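PDB 6NX0: Di-haem cytochrome c peroxidase family protein from Burkholderia thailandensis E264, which carries two c-type hemes, displays an atypically stable bis-Fe(IV) state and probably works as a peroxidase that passes electrons between its hemes. Local coordinates for residues 345-349 with 363-367; 150-156 with 209-213; 187-191 with 366-370. Where two conformers were deposited one is given. Numbering follows the deposited sequence.

The three contacts lie beside the two hemes, and contact 3 bridges them. Contact 2 lies beside the first heme (chain B), whose iron carries water 2, and brings Glu211 to the water side of the ring. Contact 3 grips the propionates of the same heme, although the centres of contacts 2 and 3 are 22 Å apart and their nearest atoms about 6 Å. Contacts 1 and 3 share Tyr366 and Leu367, with centres 10 Å apart: the segment that contact 1 ties to helix 348-354 by a disulfide continues as the strand whose Arg368 reaches the first heme and whose Leu367 touches the second (chain C). Contact 1 lies 23 Å from contact 2, centre to centre.

Contact 1: 345-349 with 363-367; sequences DNGLC and WCAYL. With HEC (heme c), chain C.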
loop_
_atom_site.group_PDB
_atom_site.type_symbol
_atom_site.label_atom_id
_atom_site.label_comp_id
_atom_site.label_asym_id
_atom_site.label_seq_id
_atom_site.Cartn_x
_atom_site.Cartn_y
_atom_site.Cartn_z
ATOM N N ASP A 345 6.925 4.074 14.730
ATOM C CA ASP A 345 7.044 3.244 13.535
ATOM C C ASP A 345 7.897 4.009 12.539
ATOM O O ASP A 345 7.452 5.012 11.965
ATOM C CB ASP A 345 5.654 2.928 12.985
ATOM C CG ASP A 345 5.675 2.198 11.664
ATOM O OD1 ASP A 345 6.753 1.991 11.093
ATOM O OD2 ASP A 345 4.561 1.829 11.192
ATOM N N ASN A 346 9.129 3.555 12.349
ATOM C CA ASN A 346 10.118 4.269 11.562
ATOM C C ASN A 346 10.214 3.787 10.126
ATOM O O ASN A 346 11.055 4.288 9.377
ATOM C CB ASN A 346 11.488 4.153 12.236
ATOM C CG ASN A 346 11.557 4.945 13.536
ATOM O OD1 ASN A 346 11.027 6.051 13.624
ATOM N ND2 ASN A 346 12.210 4.380 14.540
ATOM N N GLY A 347 9.373 2.854 9.710
ATOM C CA GLY A 347 9.308 2.506 8.291
ATOM C C GLY A 347 10.547 1.806 7.758
ATOM O O GLY A 347 11.043 0.807 8.306
ATOM N N LEU A 348 11.033 2.323 6.630
ATOM C CA LEU A 348 11.954 1.581 5.785
ATOM C C LEU A 348 13.264 1.244 6.491
ATOM O O LEU A 348 13.911 0.261 6.134
ATOM C CB LEU A 348 12.225 2.388 4.515
ATOM C CG LEU A 348 13.216 1.837 3.517
ATOM C CD1 LEU A 348 12.761 0.508 2.961
ATOM C CD2 LEU A 348 13.443 2.858 2.405
ATOM N N CYS A 349 13.711 2.045 7.456
ATOM C CA CYS A 349 15.037 1.755 8.014
ATOM C C CYS A 349 15.094 0.395 8.700
ATOM O O CYS A 349 16.177 -0.193 8.796
ATOM C CB CYS A 349 15.481 2.848 8.989
ATOM S SG CYS A 349 14.405 3.188 10.377
ATOM N N TRP A 363 17.118 6.064 6.261
ATOM C CA TRP A 363 15.799 5.744 5.728
ATOM C C TRP A 363 14.717 5.716 6.797
ATOM O O TRP A 363 13.587 5.336 6.495
ATOM C CB TRP A 363 15.813 4.389 5.015
ATOM C CG TRP A 363 16.841 4.285 3.941
ATOM C CD1 TRP A 363 17.930 3.448 3.922
ATOM C CD2 TRP A 363 16.896 5.045 2.737
ATOM N NE1 TRP A 363 18.661 3.650 2.774
ATOM C CE2 TRP A 363 18.049 4.628 2.031
ATOM C CE3 TRP A 363 16.088 6.043 2.188
ATOM C CZ2 TRP A 363 18.400 5.169 0.799
ATOM C CZ3 TRP A 363 16.440 6.583 0.978
ATOM C CH2 TRP A 363 17.583 6.152 0.291
ATOM N N CYS A 364 15.024 6.062 8.039
ATOM C CA CYS A 364 13.968 6.138 9.039
ATOM C C CYS A 364 12.996 7.244 8.656
ATOM O O CYS A 364 13.397 8.319 8.200
ATOM C CB CYS A 364 14.551 6.356 10.434
ATOM S SG CYS A 364 15.365 4.869 11.147
ATOM N N ALA A 365 11.711 6.949 8.809
ATOM C CA ALA A 365 10.548 7.770 8.454
ATOM C C ALA A 365 10.179 7.637 6.976
ATOM O O ALA A 365 9.156 8.214 6.566
ATOM C CB ALA A 365 10.716 9.258 8.808
ATOM N N TYR A 366 10.903 6.859 6.189
ATOM C CA TYR A 366 10.513 6.626 4.811
ATOM C C TYR A 366 9.503 5.491 4.724
ATOM O O TYR A 366 9.627 4.473 5.410
ATOM C CB TYR A 366 11.719 6.275 3.945
ATOM C CG TYR A 366 12.567 7.447 3.524
ATOM C CD1 TYR A 366 13.304 8.194 4.441
ATOM C CD2 TYR A 366 12.655 7.798 2.183
ATOM C CE1 TYR A 366 14.079 9.288 4.019
ATOM C CE2 TYR A 366 13.432 8.845 1.762
ATOM C CZ TYR A 366 14.140 9.585 2.678
ATOM O OH TYR A 366 14.908 10.649 2.215
ATOM N N LEU A 367 8.533 5.662 3.835
ATOM C CA LEU A 367 7.469 4.697 3.585
ATOM C C LEU A 367 7.219 4.637 2.086
ATOM O O LEU A 367 7.455 5.609 1.368
ATOM C CB LEU A 367 6.188 5.091 4.334
ATOM C CG LEU A 367 6.300 5.068 5.851
ATOM C CD1 LEU A 367 5.125 5.843 6.452
ATOM C CD2 LEU A 367 6.323 3.615 6.326
HETATM FE FE HEC C . 1.022 11.498 -1.251
HETATM C CHA HEC C . 0.122 8.977 0.891
HETATM C CHB HEC C . -2.289 12.186 -1.848
HETATM C CHC HEC C . 1.884 14.407 -2.850
HETATM C CHD HEC C . 4.315 10.640 -0.998
HETATM N NA HEC C . -0.739 10.691 -0.646
HETATM C C1A HEC C . -0.872 9.615 0.211
HETATM C C2A HEC C . -2.280 9.444 0.459
HETATM C C3A HEC C . -2.941 10.258 -0.373
HETATM C C4A HEC C . -1.984 11.069 -1.084
HETATM C CMA HEC C . -4.446 10.502 -0.427
HETATM C CAA HEC C . -2.895 8.325 1.330
HETATM C CBA HEC C . -3.155 7.071 0.512
HETATM C CGA HEC C . -3.642 5.877 1.298
HETATM O O1A HEC C . -3.695 4.785 0.654
HETATM O O2A HEC C . -3.693 5.911 2.559
HETATM N NB HEC C . 0.026 12.981 -2.188
HETATM C C1B HEC C . -1.358 13.041 -2.371
HETATM C C2B HEC C . -1.666 14.253 -3.107
HETATM C C3B HEC C . -0.534 14.916 -3.334
HETATM C C4B HEC C . 0.549 14.101 -2.801
HETATM C CMB HEC C . -3.094 14.634 -3.578
HETATM C CAB HEC C . -0.333 16.316 -3.966
HETATM C CBB HEC C . -1.083 17.392 -3.148
HETATM N NC HEC C . 2.753 12.321 -1.882
HETATM C C1C HEC C . 2.892 13.567 -2.463
HETATM C C2C HEC C . 4.296 13.800 -2.655
HETATM C C3C HEC C . 4.968 12.719 -2.236
HETATM C C4C HEC C . 4.013 11.777 -1.703
HETATM C CMC HEC C . 4.818 15.078 -3.348
HETATM C CAC HEC C . 6.454 12.402 -2.468
HETATM C CBC HEC C . 7.296 13.463 -1.729
HETATM N ND HEC C . 2.012 10.035 -0.280
HETATM C C1D HEC C . 3.403 9.883 -0.307
HETATM C C2D HEC C . 3.761 8.907 0.679
HETATM C C3D HEC C . 2.507 8.461 1.324
HETATM C C4D HEC C . 1.450 9.162 0.646
HETATM C CMD HEC C . 5.158 8.406 1.031
HETATM C CAD HEC C . 2.370 7.451 2.471
HETATM C CBD HEC C . 2.570 8.197 3.776
HETATM C CGD HEC C . 2.087 7.383 4.949
HETATM O O1D HEC C . 1.415 6.346 4.730
HETATM O O2D HEC C . 2.231 7.881 6.104
#
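A disulfide and two main-chain hydrogen bonds join the start of helix 348-354 to the type II turn before strand 367-368, beside the second heme. Cys349 SG and Cys364 SG are 2.1 Å apart, with chi3 at 94°, close to the relaxed 90°. Beside the disulfide, Ala365 N donates to Asn346 O and Leu348 N to Tyr366 O, both at 2.8 Å. The turn, residues 363-366, is closed by Tyr366 N on Trp363 O at 3.1 Å, and Ala365 takes the positive phi (83°) of its third position. Gly347 is tightly held: a side chain would collide with Tyr366 O and Leu367 CD2. Leu348 packs between the two ends of the turn, its CD2 3.8 Å from Trp363 CB and its CB 4.0 Å from Tyr366 CB. Ahead of the helix, Asp345 OD1 accepts from Gly347 N at 3.1 Å in an Asx turn, while its OD2 forms a salt bridge with Arg158, a residue that binds the first heme. Leu367 CD1 comes within 3.6 Å of O2D of the second heme. A covalent link and main-chain hydrogen bonds thus fix the course of a segment that continues into the heme pocket.

Contact 2: 150-156 with 209-213; sequences SRPGHFS and PDEMN. With HEC (heme c), chain B.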
loop_
_atom_site.group_PDB
_atom_site.type_symbol
_atom_site.label_atom_id
_atom_site.label_comp_id
_atom_site.label_asym_id
_atom_site.label_seq_id
_atom_site.Cartn_x
_atom_site.Cartn_y
_atom_site.Cartn_z
ATOM N N SER A 150 -7.692 -11.217 14.637
ATOM C CA SER A 150 -8.566 -12.358 14.868
ATOM C C SER A 150 -9.182 -12.390 16.259
ATOM O O SER A 150 -10.063 -13.231 16.489
ATOM C CB SER A 150 -7.787 -13.659 14.665
ATOM O OG SER A 150 -6.846 -13.803 15.700
ATOM N N ARG A 151 -8.713 -11.560 17.190
ATOM C CA ARG A 151 -9.183 -11.520 18.567
ATOM C C ARG A 151 -9.609 -10.110 18.952
ATOM O O ARG A 151 -9.058 -9.125 18.454
ATOM C CB ARG A 151 -8.087 -11.995 19.530
ATOM C CG ARG A 151 -7.725 -13.462 19.377
ATOM C CD ARG A 151 -6.549 -13.828 20.265
ATOM N NE ARG A 151 -5.304 -13.255 19.776
ATOM C CZ ARG A 151 -4.125 -13.386 20.361
ATOM N NH1 ARG A 151 -4.023 -14.068 21.498
ATOM N NH2 ARG A 151 -3.048 -12.842 19.829
ATOM N N PRO A 152 -10.559 -9.981 19.871
ATOM C CA PRO A 152 -10.842 -8.657 20.428
ATOM C C PRO A 152 -9.573 -8.047 20.999
ATOM O O PRO A 152 -8.739 -8.733 21.593
ATOM C CB PRO A 152 -11.879 -8.941 21.523
ATOM C CG PRO A 152 -12.432 -10.289 21.198
ATOM C CD PRO A 152 -11.326 -11.039 20.543
ATOM N N GLY A 153 -9.421 -6.741 20.807
ATOM C CA GLY A 153 -8.303 -6.053 21.399
ATOM C C GLY A 153 -6.986 -6.206 20.674
ATOM O O GLY A 153 -5.971 -5.686 21.149
ATOM N N HIS A 154 -6.957 -6.906 19.551
ATOM C CA HIS A 154 -5.751 -7.028 18.749
ATOM C C HIS A 154 -5.986 -6.332 17.420
ATOM O O HIS A 154 -7.015 -6.553 16.775
ATOM C CB HIS A 154 -5.378 -8.492 18.548
ATOM C CG HIS A 154 -4.908 -9.134 19.808
ATOM N ND1 HIS A 154 -3.575 -9.239 20.133
ATOM C CD2 HIS A 154 -5.599 -9.612 20.871
ATOM C CE1 HIS A 154 -3.464 -9.802 21.329
ATOM N NE2 HIS A 154 -4.675 -10.046 21.790
ATOM N N PHE A 155 -5.045 -5.480 17.030
ATOM C CA PHE A 155 -5.140 -4.727 15.781
ATOM C C PHE A 155 -3.816 -4.775 15.032
ATOM O O PHE A 155 -2.747 -4.940 15.626
ATOM C CB PHE A 155 -5.518 -3.255 16.043
ATOM C CG PHE A 155 -6.807 -3.093 16.802
ATOM C CD1 PHE A 155 -6.810 -3.094 18.180
ATOM C CD2 PHE A 155 -8.010 -2.947 16.138
ATOM C CE1 PHE A 155 -7.987 -2.956 18.878
ATOM C CE2 PHE A 155 -9.192 -2.807 16.832
ATOM C CZ PHE A 155 -9.179 -2.832 18.214
ATOM N N SER A 156 -3.918 -4.648 13.713
ATOM C CA SER A 156 -2.755 -4.451 12.861
ATOM C C SER A 156 -1.911 -3.286 13.366
ATOM O O SER A 156 -2.418 -2.354 13.987
ATOM C CB SER A 156 -3.217 -4.175 11.419
ATOM O OG SER A 156 -3.849 -5.315 10.860
ATOM N N PRO A 209 0.516 -12.402 15.655
ATOM C CA PRO A 209 -0.525 -12.568 16.677
ATOM C C PRO A 209 -1.561 -11.455 16.669
ATOM O O PRO A 209 -2.649 -11.657 17.225
ATOM C CB PRO A 209 0.248 -12.593 18.006
ATOM C CG PRO A 209 1.623 -12.206 17.678
ATOM C CD PRO A 209 1.869 -12.394 16.227
ATOM N N ASP A 210 -1.253 -10.296 16.092
ATOM C CA ASP A 210 -2.196 -9.182 16.014
ATOM C C ASP A 210 -3.058 -9.253 14.762
ATOM O O ASP A 210 -3.984 -8.448 14.617
ATOM C CB ASP A 210 -1.443 -7.847 16.052
ATOM C CG ASP A 210 -0.805 -7.561 17.424
ATOM O OD1 ASP A 210 -1.371 -8.000 18.438
ATOM O OD2 ASP A 210 0.258 -6.914 17.455
ATOM N N GLU A 211 -2.794 -10.216 13.873
ATOM C CA GLU A 211 -3.594 -10.407 12.671
ATOM C C GLU A 211 -4.228 -11.799 12.686
ATOM O O GLU A 211 -5.115 -12.036 13.502
ATOM C CB GLU A 211 -2.749 -10.135 11.419
ATOM C CG GLU A 211 -2.234 -8.659 11.465
ATOM C CD GLU A 211 -1.652 -8.145 10.154
ATOM O OE1 GLU A 211 -1.182 -8.943 9.345
ATOM O OE2 GLU A 211 -1.647 -6.918 9.919
ATOM N N MET A 212 -3.804 -12.743 11.834
ATOM C CA MET A 212 -4.498 -14.027 11.796
ATOM C C MET A 212 -4.068 -14.979 12.906
ATOM O O MET A 212 -4.812 -15.912 13.200
ATOM C CB MET A 212 -4.304 -14.683 10.435
ATOM C CG MET A 212 -4.714 -13.756 9.287
ATOM S SD MET A 212 -4.501 -14.377 7.623
ATOM C CE MET A 212 -5.943 -15.438 7.451
ATOM N N ASN A 213 -2.892 -14.777 13.511
ATOM C CA ASN A 213 -2.521 -15.424 14.780
ATOM C C ASN A 213 -2.412 -16.949 14.702
ATOM O O ASN A 213 -2.662 -17.662 15.682
ATOM C CB ASN A 213 -3.521 -15.033 15.864
ATOM C CG ASN A 213 -3.112 -15.488 17.229
ATOM O OD1 ASN A 213 -1.949 -15.420 17.609
ATOM N ND2 ASN A 213 -4.098 -15.949 17.992
HETATM FE FE HEC B . -2.987 -8.102 4.195
HETATM C CHA HEC B . -0.666 -5.657 3.397
HETATM C CHB HEC B . -2.166 -9.785 1.363
HETATM C CHC HEC B . -4.508 -10.936 5.412
HETATM C CHD HEC B . -3.711 -6.495 7.154
HETATM N NA HEC B . -1.737 -7.731 2.638
HETATM C C1A HEC B . -0.842 -6.688 2.511
HETATM C C2A HEC B . -0.160 -6.822 1.254
HETATM C C3A HEC B . -0.659 -7.908 0.646
HETATM C C4A HEC B . -1.585 -8.552 1.541
HETATM C CMA HEC B . -0.186 -8.519 -0.668
HETATM C CAA HEC B . 0.940 -5.876 0.738
HETATM C CBA HEC B . 0.341 -4.826 -0.181
HETATM C CGA HEC B . 1.327 -3.768 -0.602
HETATM O O1A HEC B . 0.931 -2.970 -1.502
HETATM O O2A HEC B . 2.412 -3.637 0.044
HETATM N NB HEC B . -3.270 -10.005 3.549
HETATM C C1B HEC B . -2.818 -10.502 2.335
HETATM C C2B HEC B . -3.208 -11.884 2.249
HETATM C C3B HEC B . -3.766 -12.243 3.410
HETATM C C4B HEC B . -3.848 -11.055 4.226
HETATM C CMB HEC B . -2.928 -12.775 1.035
HETATM C CAB HEC B . -4.371 -13.603 3.815
HETATM C CBB HEC B . -3.243 -14.657 3.928
HETATM N NC HEC B . -3.939 -8.601 5.925
HETATM C C1C HEC B . -4.540 -9.823 6.196
HETATM C C2C HEC B . -5.362 -9.636 7.370
HETATM C C3C HEC B . -5.188 -8.403 7.854
HETATM C C4C HEC B . -4.257 -7.738 6.965
HETATM C CMC HEC B . -6.368 -10.678 7.885
HETATM C CAC HEC B . -6.090 -7.664 8.859
HETATM C CBC HEC B . -5.958 -8.244 10.274
HETATM N ND HEC B . -2.353 -6.382 5.065
HETATM C C1D HEC B . -2.818 -5.894 6.303
HETATM C C2D HEC B . -2.070 -4.706 6.625
HETATM C C3D HEC B . -1.100 -4.490 5.519
HETATM C C4D HEC B . -1.329 -5.554 4.581
HETATM C CMD HEC B . -2.172 -3.918 7.916
HETATM C CAD HEC B . -0.041 -3.376 5.416
HETATM C CBD HEC B . 1.044 -3.721 6.409
HETATM C CGD HEC B . 2.336 -2.957 6.176
HETATM O O1D HEC B . 2.381 -2.129 5.240
HETATM O O2D HEC B . 3.260 -3.164 7.014
HETATM O O HOH W 1 -5.482 -11.851 17.177
HETATM O O HOH W 2 -1.193 -8.789 5.243
#
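Beside the first heme, on the side of the ring where water 2 occupies an iron coordination site, two loops meet to form part of the pocket wall. Glu211 is the residue that reaches furthest in: its OE2 accepts from Ser156 OG at 2.9 Å and lies 3.5 Å from heme CHD, and its OE1 is 4.1 Å from the oxygen of water 2. Met212 CG touches heme CMC at 3.8 Å. Away from the heme, segment 150-156 bends in a type II turn from Arg151 to His154, with Gly153 at positive phi, and both ends of the turn grasp the other loop. His154 ND1 donates to Asp210 OD1 at 3.0 Å in a His-carboxylate hydrogen bond, and Arg151 NH2 to Pro209 O at 2.9 Å. Water 1 links Arg151 NE (3.0 Å), Ser150 OG (2.8 Å) and Pro209 O (2.8 Å), while Ser150 N donates to Glu211 O at 2.9 Å. Ser150 OG and Asn213 ND2 also bond to Glu116 O. Almost wholly polar, the contact holds the Glu211 backbone and carboxylate in place, consistent with the distal acidic residue found near the peroxide-binding site in related diheme peroxidases such as MauG.

Contact 3: 187-191 with 366-370; sequences GGLFS and YLRTP. With HEC (heme c), chain B.
Arg368 and Ser191 bury the most surface here, joining an extended, glycine-rich loop to strand 367-368, which pairs with strand 324-325. The loop runs through Gly187 (phi/psi 82/-174), Gly188 (86/145), Leu189 (-95/160) and Phe190 (72/162), then bends at Ser191 (-71/-16). Arg368 (-70/129) and Ser191 are the residues in register, CA to CA 4.9 Å, with Arg368 N donating to Ser191 O at 2.9 Å and Leu367 CA 3.5 Å from the same oxygen. Leu367 (-140/153) adds packing, CD2 to Ser191 CB 4.1 Å. The CA-to-CB bond of Arg368 points toward the loop, and the side chain runs out as t, t, p. Its NH1 donates to Gly188 O (2.9 Å) and to O2A of the first heme (2.9 Å), and its NH2 to heme O1A (2.9 Å), a bidentate grip on one propionate. Loop amides complete the cradle: Phe190 N donates to heme O2A at 2.8 Å and Ser191 N to O1D of the other propionate at 2.9 Å. Water 3 joins Ser191 OG and Arg368 O, 2.7 Å to each. Arginine and main-chain amides clasping the propionates make this a heme-propionate binding site, set between the two cytochrome c domains of a diheme peroxidase.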
loop_
_atom_site.group_PDB
_atom_site.type_symbol
_atom_site.label_atom_id
_atom_site.label_comp_id
_atom_site.label_asym_id
_atom_site.label_seq_id
_atom_site.Cartn_x
_atom_site.Cartn_y
_atom_site.Cartn_z
ATOM N N GLY A 187 10.263 -0.515 -4.710
ATOM C CA GLY A 187 9.721 -1.859 -4.667
ATOM C C GLY A 187 9.729 -2.462 -3.280
ATOM O O GLY A 187 10.074 -1.834 -2.282
ATOM N N GLY A 188 9.349 -3.722 -3.241
ATOM C CA GLY A 188 9.063 -4.447 -2.014
ATOM C C GLY A 188 7.638 -4.243 -1.555
ATOM O O GLY A 188 7.057 -3.166 -1.700
ATOM N N LEU A 189 7.079 -5.305 -0.973
ATOM C CA LEU A 189 5.726 -5.268 -0.449
ATOM C C LEU A 189 5.742 -4.940 1.038
ATOM O O LEU A 189 6.757 -5.066 1.732
ATOM C CB LEU A 189 5.013 -6.592 -0.721
ATOM C CG LEU A 189 4.764 -6.814 -2.216
ATOM C CD1 LEU A 189 4.631 -8.288 -2.509
ATOM C CD2 LEU A 189 3.512 -6.080 -2.662
ATOM N N PHE A 190 4.581 -4.483 1.508
ATOM C CA PHE A 190 4.397 -3.748 2.753
ATOM C C PHE A 190 4.962 -2.329 2.620
ATOM O O PHE A 190 5.783 -2.041 1.738
ATOM C CB PHE A 190 5.026 -4.439 3.971
ATOM C CG PHE A 190 4.459 -5.796 4.284
ATOM C CD1 PHE A 190 3.131 -5.935 4.679
ATOM C CD2 PHE A 190 5.258 -6.928 4.223
ATOM C CE1 PHE A 190 2.618 -7.187 5.012
ATOM C CE2 PHE A 190 4.753 -8.179 4.551
ATOM C CZ PHE A 190 3.444 -8.311 4.961
ATOM N N SER A 191 4.541 -1.435 3.509
ATOM C CA SER A 191 4.929 -0.033 3.414
ATOM C C SER A 191 6.392 0.196 3.748
ATOM O O SER A 191 6.923 1.262 3.410
ATOM C CB SER A 191 4.074 0.830 4.325
ATOM O OG SER A 191 2.742 0.897 3.851
ATOM N N TYR A 366 10.903 6.859 6.189
ATOM C CA TYR A 366 10.513 6.626 4.811
ATOM C C TYR A 366 9.503 5.491 4.724
ATOM O O TYR A 366 9.627 4.473 5.410
ATOM C CB TYR A 366 11.719 6.275 3.945
ATOM C CG TYR A 366 12.567 7.447 3.524
ATOM C CD1 TYR A 366 13.304 8.194 4.441
ATOM C CD2 TYR A 366 12.655 7.798 2.183
ATOM C CE1 TYR A 366 14.079 9.288 4.019
ATOM C CE2 TYR A 366 13.432 8.845 1.762
ATOM C CZ TYR A 366 14.140 9.585 2.678
ATOM O OH TYR A 366 14.908 10.649 2.215
ATOM N N LEU A 367 8.533 5.662 3.835
ATOM C CA LEU A 367 7.469 4.697 3.585
ATOM C C LEU A 367 7.219 4.637 2.086
ATOM O O LEU A 367 7.455 5.609 1.368
ATOM C CB LEU A 367 6.188 5.091 4.334
ATOM C CG LEU A 367 6.300 5.068 5.851
ATOM C CD1 LEU A 367 5.125 5.843 6.452
ATOM C CD2 LEU A 367 6.323 3.615 6.326
ATOM N N ARG A 368 6.732 3.495 1.608
ATOM C CA ARG A 368 6.499 3.331 0.173
ATOM C C ARG A 368 5.327 4.203 -0.267
ATOM O O ARG A 368 4.252 4.169 0.335
ATOM C CB ARG A 368 6.228 1.864 -0.196
ATOM C CG ARG A 368 6.630 1.523 -1.655
ATOM C CD ARG A 368 6.265 0.088 -2.097
ATOM N NE ARG A 368 4.822 0.012 -2.311
ATOM C CZ ARG A 368 4.005 -0.916 -1.846
ATOM N NH1 ARG A 368 4.453 -1.971 -1.174
ATOM N NH2 ARG A 368 2.711 -0.772 -2.076
ATOM N N THR A 369 5.532 4.991 -1.320
ATOM C CA THR A 369 4.461 5.843 -1.820
ATOM C C THR A 369 3.319 4.974 -2.320
ATOM O O THR A 369 3.524 4.163 -3.237
ATOM C CB THR A 369 4.983 6.727 -2.928
ATOM O OG1 THR A 369 6.029 7.546 -2.373
ATOM C CG2 THR A 369 3.861 7.572 -3.491
ATOM N N PRO A 370 2.119 5.087 -1.752
ATOM C CA PRO A 370 1.019 4.211 -2.168
ATOM C C PRO A 370 0.378 4.707 -3.445
ATOM O O PRO A 370 0.276 5.913 -3.677
ATOM C CB PRO A 370 0.033 4.317 -0.999
ATOM C CG PRO A 370 0.254 5.706 -0.487
ATOM C CD PRO A 370 1.715 6.001 -0.661
HETATM FE FE HEC B . -2.987 -8.102 4.195
HETATM C CHA HEC B . -0.666 -5.657 3.397
HETATM C CHB HEC B . -2.166 -9.785 1.363
HETATM C CHC HEC B . -4.508 -10.936 5.412
HETATM C CHD HEC B . -3.711 -6.495 7.154
HETATM N NA HEC B . -1.737 -7.731 2.638
HETATM C C1A HEC B . -0.842 -6.688 2.511
HETATM C C2A HEC B . -0.160 -6.822 1.254
HETATM C C3A HEC B . -0.659 -7.908 0.646
HETATM C C4A HEC B . -1.585 -8.552 1.541
HETATM C CMA HEC B . -0.186 -8.519 -0.668
HETATM C CAA HEC B . 0.940 -5.876 0.738
HETATM C CBA HEC B . 0.341 -4.826 -0.181
HETATM C CGA HEC B . 1.327 -3.768 -0.602
HETATM O O1A HEC B . 0.931 -2.970 -1.502
HETATM O O2A HEC B . 2.412 -3.637 0.044
HETATM N NB HEC B . -3.270 -10.005 3.549
HETATM C C1B HEC B . -2.818 -10.502 2.335
HETATM C C2B HEC B . -3.208 -11.884 2.249
HETATM C C3B HEC B . -3.766 -12.243 3.410
HETATM C C4B HEC B . -3.848 -11.055 4.226
HETATM C CMB HEC B . -2.928 -12.775 1.035
HETATM C CAB HEC B . -4.371 -13.603 3.815
HETATM C CBB HEC B . -3.243 -14.657 3.928
HETATM N NC HEC B . -3.939 -8.601 5.925
HETATM C C1C HEC B . -4.540 -9.823 6.196
HETATM C C2C HEC B . -5.362 -9.636 7.370
HETATM C C3C HEC B . -5.188 -8.403 7.854
HETATM C C4C HEC B . -4.257 -7.738 6.965
HETATM C CMC HEC B . -6.368 -10.678 7.885
HETATM C CAC HEC B . -6.090 -7.664 8.859
HETATM C CBC HEC B . -5.958 -8.244 10.274
HETATM N ND HEC B . -2.353 -6.382 5.065
HETATM C C1D HEC B . -2.818 -5.894 6.303
HETATM C C2D HEC B . -2.070 -4.706 6.625
HETATM C C3D HEC B . -1.100 -4.490 5.519
HETATM C C4D HEC B . -1.329 -5.554 4.581
HETATM C CMD HEC B . -2.172 -3.918 7.916
HETATM C CAD HEC B . -0.041 -3.376 5.416
HETATM C CBD HEC B . 1.044 -3.721 6.409
HETATM C CGD HEC B . 2.336 -2.957 6.176
HETATM O O1D HEC B . 2.381 -2.129 5.240
HETATM O O2D HEC B . 3.260 -3.164 7.014
HETATM O O HOH W 3 2.564 2.583 1.739
HETATM O O HOH W 2 -1.193 -8.789 5.243
#